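Local coordinates for protein amidohydrolase (Thermotoga maritima, PDB 3OOQ) that probably acts as a metal-dependent amidohydrolase, perhaps with allantoinase-like activity on cyclic amide bonds, at residues Leu286-Ile291 against Ala319-Arg324; Ala327-Leu332 against Ser365-Asp370. All coordinates share one frame; numbering follows the deposited sequence.

Interaction 1: Leu286-Ile291 against Ala319-Arg324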
ATOM      1  N   LEU F 286      -1.327 -16.073  34.963  1.00 24.24           N
ATOM      2  CA  LEU F 286      -2.593 -16.805  35.080  1.00 24.86           C
ATOM      3  C   LEU F 286      -2.360 -18.096  35.860  1.00 24.05           C
ATOM      4  O   LEU F 286      -1.388 -18.799  35.624  1.00 22.94           O
ATOM      5  CB  LEU F 286      -3.186 -17.103  33.685  1.00 26.11           C
ATOM      6  CG  LEU F 286      -4.436 -17.963  33.459  1.00 18.94           C
ATOM      7  CD1 LEU F 286      -4.993 -17.682  32.071  1.00 27.71           C
ATOM      8  CD2 LEU F 286      -4.102 -19.415  33.492  1.00 27.74           C
ATOM      9  N   THR F 287      -3.248 -18.384  36.806  1.00 24.93           N
ATOM     10  CA  THR F 287      -3.183 -19.619  37.586  1.00 25.90           C
ATOM     11  C   THR F 287      -4.582 -20.062  37.989  1.00 26.85           C
ATOM     12  O   THR F 287      -5.452 -19.239  38.329  1.00 25.36           O
ATOM     13  CB  THR F 287      -2.267 -19.505  38.839  1.00 26.37           C
ATOM     14  OG1 THR F 287      -2.425 -20.686  39.649  1.00 23.46           O
ATOM     15  CG2 THR F 287      -2.613 -18.256  39.677  1.00 22.62           C
HETATM   16  N   MSE F 288      -4.796 -21.370  37.935  1.00 28.94           N
HETATM   17  CA  MSE F 288      -6.053 -21.942  38.372  1.00 32.02           C
HETATM   18  C   MSE F 288      -6.253 -21.813  39.887  1.00 29.74           C
HETATM   19  O   MSE F 288      -7.377 -21.929  40.388  1.00 28.78           O
HETATM   20  CB  MSE F 288      -6.133 -23.393  37.950  1.00 37.50           C
HETATM   21  CG  MSE F 288      -7.539 -23.820  37.737  1.00 46.60           C
HETATM   22 SE   MSE F 288      -7.564 -24.966  36.221  1.00 47.14          SE
HETATM   23  CE  MSE F 288      -9.363 -24.588  35.627  1.00 46.66           C
ATOM     24  N   GLU F 289      -5.155 -21.557  40.596  1.00 28.77           N
ATOM     25  CA  GLU F 289      -5.180 -21.273  42.029  1.00 28.82           C
ATOM     26  C   GLU F 289      -5.954 -20.019  42.403  1.00 27.91           C
ATOM     27  O   GLU F 289      -6.299 -19.822  43.574  1.00 28.35           O
ATOM     28  CB  GLU F 289      -3.758 -21.134  42.547  1.00 29.78           C
ATOM     29  CG  GLU F 289      -2.969 -22.427  42.520  1.00 44.93           C
ATOM     30  CD  GLU F 289      -1.707 -22.327  43.339  1.00 31.49           C
ATOM     31  OE1 GLU F 289      -1.123 -21.226  43.410  1.00 45.50           O
ATOM     32  OE2 GLU F 289      -1.304 -23.347  43.920  1.00 45.84           O
ATOM     33  N   THR F 290      -6.216 -19.171  41.414  1.00 26.92           N
ATOM     34  CA  THR F 290      -6.949 -17.934  41.628  1.00 26.16           C
ATOM     35  C   THR F 290      -8.364 -18.181  42.196  1.00 24.45           C
ATOM     36  O   THR F 290      -8.862 -17.400  43.009  1.00 23.50           O
ATOM     37  CB  THR F 290      -6.978 -17.060  40.329  1.00 26.12           C
ATOM     38  OG1 THR F 290      -7.185 -15.692  40.680  1.00 45.48           O
ATOM     39  CG2 THR F 290      -8.084 -17.488  39.376  1.00 44.38           C
ATOM     40  N   ILE F 291      -8.997 -19.278  41.784  1.00 22.98           N
ATOM     41  CA  ILE F 291     -10.315 -19.609  42.300  1.00 23.10           C
ATOM     42  C   ILE F 291     -10.254 -19.674  43.843  1.00 23.71           C
ATOM     43  O   ILE F 291     -10.918 -18.897  44.533  1.00 23.06           O
ATOM     44  CB  ILE F 291     -10.868 -20.907  41.671  1.00 23.59           C
ATOM     45  CG1 ILE F 291     -11.230 -20.669  40.185  1.00 22.88           C
ATOM     46  CG2 ILE F 291     -12.081 -21.434  42.473  1.00 23.26           C
ATOM     47  CD1 ILE F 291     -11.482 -21.937  39.389  1.00 23.01           C
ATOM     48  N   ALA F 319     -14.114 -26.510  35.433  1.00 21.91           N
ATOM     49  CA  ALA F 319     -14.384 -26.431  36.879  1.00 22.10           C
ATOM     50  C   ALA F 319     -13.738 -27.596  37.615  1.00 22.35           C
ATOM     51  O   ALA F 319     -12.930 -27.378  38.517  1.00 22.55           O
ATOM     52  CB  ALA F 319     -15.868 -26.368  37.154  1.00 21.52           C
ATOM     53  N   ALA F 320     -14.050 -28.826  37.197  1.00 22.57           N
ATOM     54  CA  ALA F 320     -13.476 -30.035  37.814  1.00 22.66           C
ATOM     55  C   ALA F 320     -11.960 -29.975  37.951  1.00 22.88           C
ATOM     56  O   ALA F 320     -11.417 -30.285  39.002  1.00 22.71           O
ATOM     57  CB  ALA F 320     -13.889 -31.266  37.055  1.00 22.63           C
ATOM     58  N   THR F 321     -11.282 -29.542  36.891  1.00 23.80           N
ATOM     59  CA  THR F 321      -9.817 -29.448  36.866  1.00 23.45           C
ATOM     60  C   THR F 321      -9.291 -28.525  37.967  1.00 23.37           C
ATOM     61  O   THR F 321      -8.178 -28.717  38.481  1.00 22.64           O
ATOM     62  CB  THR F 321      -9.324 -28.971  35.483  1.00 23.06           C
ATOM     63  OG1 THR F 321      -9.663 -29.962  34.508  1.00 22.63           O
ATOM     64  CG2 THR F 321      -7.807 -28.736  35.456  1.00 21.57           C
ATOM     65  N   ALA F 322     -10.096 -27.543  38.356  1.00 23.93           N
ATOM     66  CA  ALA F 322      -9.651 -26.628  39.403  1.00 24.52           C
ATOM     67  C   ALA F 322      -9.446 -27.339  40.740  1.00 26.25           C
ATOM     68  O   ALA F 322      -8.700 -26.848  41.588  1.00 26.67           O
ATOM     69  CB  ALA F 322     -10.573 -25.435  39.531  1.00 23.50           C
HETATM   70  N   MSE F 323     -10.060 -28.513  40.910  1.00 27.29           N
HETATM   71  CA  MSE F 323      -9.810 -29.357  42.099  1.00 28.53           C
HETATM   72  C   MSE F 323      -8.356 -29.810  42.212  1.00 27.96           C
HETATM   73  O   MSE F 323      -7.918 -30.208  43.283  1.00 27.82           O
HETATM   74  CB  MSE F 323     -10.750 -30.566  42.160  1.00 30.18           C
HETATM   75  CG  MSE F 323     -12.208 -30.187  42.299  1.00 28.05           C
HETATM   76 SE   MSE F 323     -13.450 -31.667  42.634  1.00 34.79          SE
HETATM   77  CE  MSE F 323     -13.202 -32.724  40.999  1.00 28.15           C
ATOM     78  N   ARG F 324      -7.602 -29.721  41.119  1.00 27.70           N
ATOM     79  CA  ARG F 324      -6.148 -29.931  41.185  1.00 28.17           C
ATOM     80  C   ARG F 324      -5.386 -28.725  41.708  1.00 27.87           C
ATOM     81  O   ARG F 324      -4.165 -28.802  41.854  1.00 27.36           O
ATOM     82  CB  ARG F 324      -5.554 -30.278  39.811  1.00 28.46           C
ATOM     83  CG  ARG F 324      -6.229 -31.410  39.136  1.00 31.71           C
ATOM     84  CD  ARG F 324      -5.402 -31.989  38.015  1.00 29.07           C
ATOM     85  NE  ARG F 324      -5.845 -33.362  37.814  1.00 30.93           N
ATOM     86  CZ  ARG F 324      -5.539 -34.128  36.774  1.00 30.42           C
ATOM     87  NH1 ARG F 324      -4.777 -33.669  35.777  1.00 29.31           N
ATOM     88  NH2 ARG F 324      -6.016 -35.361  36.746  1.00 30.60           N
TER
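Met288 packs on Ala322 and Thr321, and Ile291 on Ala322, in a buried, wholly apolar contact between the turn leading into helix 290-297 and the last part of helix 315-321 with the residues that follow it. Ala322 is the common target: its CB lies 3.6 Å from CD1 of Ile291 and 3.9 Å from CG of Met288, a selenomethionine, so one methyl is shared by two longer chains. Met288 has CG anti to its backbone N (chi1 -151°) and bends at chi2, which carries SE past Ala322 to meet CG2 of Thr321 at 3.9 Å, the two side chains crossing at about a right angle. Thr321 thus offers its methyl to the selenium, while its OG1 bonds back to the carbonyl of Val317 one helical turn earlier. Thr290 N to Thr287 O, 3.2 Å, closes the type I turn Thr287-Thr290 that leads into the helix, and Glu289 N donating to OG1 of Thr287 at 3.0 Å adds a capping bond. Leu332 of helix 329-334 also touches Ile291 and Ala322. Such packing between neighbouring helices is characteristic of the outer helical layer of a TIM barrel, the fold of the amidohydrolase family.

Interaction 2: Ala327-Leu332 against Ser365-Asp370; sequences AKEEDL and SGHPFD
A histidine-carboxylate hydrogen bond beside an aromatic-aliphatic patch joins the first turn of helix 329-334 to the loop between strands 361-364 and 375-380. His367 NE2 donates to OE2 of Glu329 at 2.7 Å, with an N-H...O angle of 151°. The two side chains reach for each other from opposite directions; with CG anti to the backbone N (chi1 173°) and the chain extended beyond it, Glu329 carries its carboxylate out from the helix to the imidazole. The carboxylate and ring planes are 79° apart. NE2 approaches OE2 from above the carboxylate plane, and OE2 lies somewhat out of the imidazole plane. At the other ring nitrogen, ND1 accepts from the backbone N of Phe369 at 3.0 Å, almost exactly in the imidazole plane. Both ring nitrogens are therefore engaged, and this second bond orients the imidazole inside the type I turn His367-Asp370. Phe15 meets the same ring with its plane steeply inclined. Phe369 makes the apolar half: CE2 lies 3.8 Å from CB of Leu332, CD2 is 4.0 Å from CG of Glu329, and the Glu329 carbonyl O sits at the ring edge. The Phe369 ring also touches Ala319 and Ala320 of helix 315-321. With an alanine in place of His367, Glu329 would probably be left without its donor and the turn without the acceptor for Phe369 N. ND1 accepts and NE2 donates, which is consistent with a neutral imidazole carrying its proton on NE2; the adjacent carboxylate would probably favour that tautomer.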
ATOM      1  N   ALA F 327      -9.205 -25.932  44.855  1.00 26.92           N
ATOM      2  CA  ALA F 327     -10.610 -25.551  44.834  1.00 27.26           C
ATOM      3  C   ALA F 327     -11.512 -26.726  45.223  1.00 28.20           C
ATOM      4  O   ALA F 327     -11.258 -27.863  44.834  1.00 28.42           O
ATOM      5  CB  ALA F 327     -10.998 -25.020  43.458  1.00 26.81           C
ATOM      6  N   LYS F 328     -12.575 -26.437  45.967  1.00 29.06           N
ATOM      7  CA  LYS F 328     -13.460 -27.478  46.480  1.00 30.59           C
ATOM      8  C   LYS F 328     -14.767 -27.537  45.710  1.00 28.89           C
ATOM      9  O   LYS F 328     -15.302 -26.508  45.294  1.00 27.55           O
ATOM     10  CB  LYS F 328     -13.728 -27.259  47.974  1.00 33.29           C
ATOM     11  CG  LYS F 328     -12.453 -27.168  48.797  1.00 50.01           C
ATOM     12  CD  LYS F 328     -12.596 -26.113  49.890  1.00 37.52           C
ATOM     13  CE  LYS F 328     -11.250 -25.821  50.583  1.00 51.02           C
ATOM     14  NZ  LYS F 328     -11.331 -24.599  51.428  1.00 38.85           N
ATOM     15  N   GLU F 329     -15.286 -28.757  45.563  1.00 28.62           N
ATOM     16  CA  GLU F 329     -16.466 -29.046  44.756  1.00 28.39           C
ATOM     17  C   GLU F 329     -17.655 -28.103  44.989  1.00 27.76           C
ATOM     18  O   GLU F 329     -18.219 -27.579  44.030  1.00 27.50           O
ATOM     19  CB  GLU F 329     -16.902 -30.505  44.981  1.00 29.35           C
ATOM     20  CG  GLU F 329     -18.216 -30.850  44.311  1.00 27.14           C
ATOM     21  CD  GLU F 329     -18.847 -32.128  44.861  1.00 30.75           C
ATOM     22  OE1 GLU F 329     -18.088 -33.034  45.279  1.00 28.11           O
ATOM     23  OE2 GLU F 329     -20.100 -32.222  44.869  1.00 27.30           O
ATOM     24  N   GLU F 330     -18.033 -27.920  46.259  1.00 27.21           N
ATOM     25  CA  GLU F 330     -19.186 -27.102  46.657  1.00 26.89           C
ATOM     26  C   GLU F 330     -19.064 -25.689  46.073  1.00 25.68           C
ATOM     27  O   GLU F 330     -20.025 -25.146  45.515  1.00 25.85           O
ATOM     28  CB  GLU F 330     -19.271 -27.045  48.201  1.00 27.33           C
ATOM     29  CG  GLU F 330     -20.527 -26.415  48.798  1.00 54.90           C
ATOM     30  CD  GLU F 330     -20.493 -26.347  50.342  1.00 30.00           C
ATOM     31  OE1 GLU F 330     -20.964 -25.330  50.903  1.00 55.35           O
ATOM     32  OE2 GLU F 330     -19.993 -27.302  50.984  1.00 55.64           O
ATOM     33  N   ASP F 331     -17.876 -25.111  46.206  1.00 25.13           N
ATOM     34  CA  ASP F 331     -17.567 -23.769  45.686  1.00 25.19           C
ATOM     35  C   ASP F 331     -17.588 -23.710  44.148  1.00 24.24           C
ATOM     36  O   ASP F 331     -18.150 -22.775  43.534  1.00 23.80           O
ATOM     37  CB  ASP F 331     -16.181 -23.329  46.184  1.00 25.75           C
ATOM     38  CG  ASP F 331     -16.161 -22.998  47.671  1.00 36.61           C
ATOM     39  OD1 ASP F 331     -17.187 -22.525  48.202  1.00 26.82           O
ATOM     40  OD2 ASP F 331     -15.103 -23.195  48.309  1.00 27.16           O
ATOM     41  N   LEU F 332     -16.952 -24.706  43.538  1.00 23.09           N
ATOM     42  CA  LEU F 332     -16.881 -24.792  42.087  1.00 21.88           C
ATOM     43  C   LEU F 332     -18.264 -24.938  41.466  1.00 22.20           C
ATOM     44  O   LEU F 332     -18.511 -24.439  40.362  1.00 22.49           O
ATOM     45  CB  LEU F 332     -15.983 -25.949  41.673  1.00 21.03           C
ATOM     46  CG  LEU F 332     -14.512 -25.759  42.012  1.00 22.64           C
ATOM     47  CD1 LEU F 332     -13.785 -27.100  41.961  1.00 21.50           C
ATOM     48  CD2 LEU F 332     -13.854 -24.743  41.037  1.00 20.64           C
ATOM     49  N   SER F 365     -26.099 -38.370  34.501  1.00 24.83           N
ATOM     50  CA  SER F 365     -25.976 -39.801  34.742  1.00 25.65           C
ATOM     51  C   SER F 365     -25.186 -40.062  36.027  1.00 25.19           C
ATOM     52  O   SER F 365     -25.303 -41.123  36.627  1.00 26.10           O
ATOM     53  CB  SER F 365     -25.285 -40.483  33.538  1.00 25.78           C
ATOM     54  OG  SER F 365     -23.887 -40.199  33.519  1.00 26.42           O
ATOM     55  N   GLY F 366     -24.374 -39.082  36.414  1.00 24.66           N
ATOM     56  CA  GLY F 366     -23.504 -39.161  37.587  1.00 24.65           C
ATOM     57  C   GLY F 366     -23.061 -37.746  37.893  1.00 25.23           C
ATOM     58  O   GLY F 366     -23.563 -36.790  37.280  1.00 25.64           O
ATOM     59  N   HIS F 367     -22.109 -37.592  38.811  1.00 25.09           N
ATOM     60  CA  HIS F 367     -21.662 -36.258  39.194  1.00 25.22           C
ATOM     61  C   HIS F 367     -21.026 -35.533  37.984  1.00 25.18           C
ATOM     62  O   HIS F 367     -20.235 -36.138  37.259  1.00 25.96           O
ATOM     63  CB  HIS F 367     -20.675 -36.335  40.361  1.00 25.95           C
ATOM     64  CG  HIS F 367     -20.473 -35.019  41.052  1.00 27.94           C
ATOM     65  ND1 HIS F 367     -19.835 -33.951  40.455  1.00 26.11           N
ATOM     66  CD2 HIS F 367     -20.843 -34.595  42.284  1.00 26.73           C
ATOM     67  CE1 HIS F 367     -19.825 -32.924  41.285  1.00 27.18           C
ATOM     68  NE2 HIS F 367     -20.423 -33.291  42.406  1.00 27.13           N
ATOM     69  N   PRO F 368     -21.365 -34.246  37.765  1.00 24.45           N
ATOM     70  CA  PRO F 368     -20.844 -33.504  36.590  1.00 25.27           C
ATOM     71  C   PRO F 368     -19.328 -33.349  36.547  1.00 25.72           C
ATOM     72  O   PRO F 368     -18.766 -33.131  35.477  1.00 25.98           O
ATOM     73  CB  PRO F 368     -21.500 -32.124  36.726  1.00 24.90           C
ATOM     74  CG  PRO F 368     -22.774 -32.404  37.482  1.00 31.97           C
ATOM     75  CD  PRO F 368     -22.376 -33.458  38.488  1.00 24.05           C
ATOM     76  N   PHE F 369     -18.671 -33.453  37.695  1.00 25.91           N
ATOM     77  CA  PHE F 369     -17.210 -33.340  37.740  1.00 25.52           C
ATOM     78  C   PHE F 369     -16.569 -34.710  37.607  1.00 26.80           C
ATOM     79  O   PHE F 369     -15.357 -34.851  37.748  1.00 26.50           O
ATOM     80  CB  PHE F 369     -16.725 -32.669  39.041  1.00 23.73           C
ATOM     81  CG  PHE F 369     -17.179 -31.234  39.219  1.00 24.53           C
ATOM     82  CD1 PHE F 369     -17.743 -30.515  38.165  1.00 22.26           C
ATOM     83  CD2 PHE F 369     -17.010 -30.586  40.459  1.00 22.57           C
ATOM     84  CE1 PHE F 369     -18.163 -29.184  38.346  1.00 24.09           C
ATOM     85  CE2 PHE F 369     -17.436 -29.267  40.644  1.00 23.91           C
ATOM     86  CZ  PHE F 369     -17.995 -28.559  39.573  1.00 20.96           C
ATOM     87  N   ASP F 370     -17.393 -35.729  37.385  1.00 28.29           N
ATOM     88  CA  ASP F 370     -16.880 -37.061  37.117  1.00 29.63           C
ATOM     89  C   ASP F 370     -16.892 -37.175  35.614  1.00 29.33           C
ATOM     90  O   ASP F 370     -17.948 -37.037  34.980  1.00 28.42           O
ATOM     91  CB  ASP F 370     -17.747 -38.156  37.763  1.00 30.42           C
ATOM     92  CG  ASP F 370     -17.161 -39.571  37.591  1.00 38.07           C
ATOM     93  OD1 ASP F 370     -16.473 -39.868  36.590  1.00 31.05           O
ATOM     94  OD2 ASP F 370     -17.400 -40.412  38.482  1.00 31.97           O
TER

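Helix 329-334 connects the two sites: its Leu332 sends CD2 to within 3.7 Å of Ala322 CB in interaction 1, while its CB supports Phe369 in interaction 2. Interaction 1 is the more deeply buried, all four of its touching residues being enclosed, and it relies on methyl, methylene and selenium contacts. In interaction 2 the two apolar residues are buried but the polar pair is partly exposed, and a directed hydrogen bond is added to the packing. Helix 315-321 is common ground, contributing to interaction 1 directly and also packing against the Phe369 ring of interaction 2. Both also adjoin the second subunit, where Arg324 of one chain bonds to the carbonyls of Pro368 and Asp370 of the other.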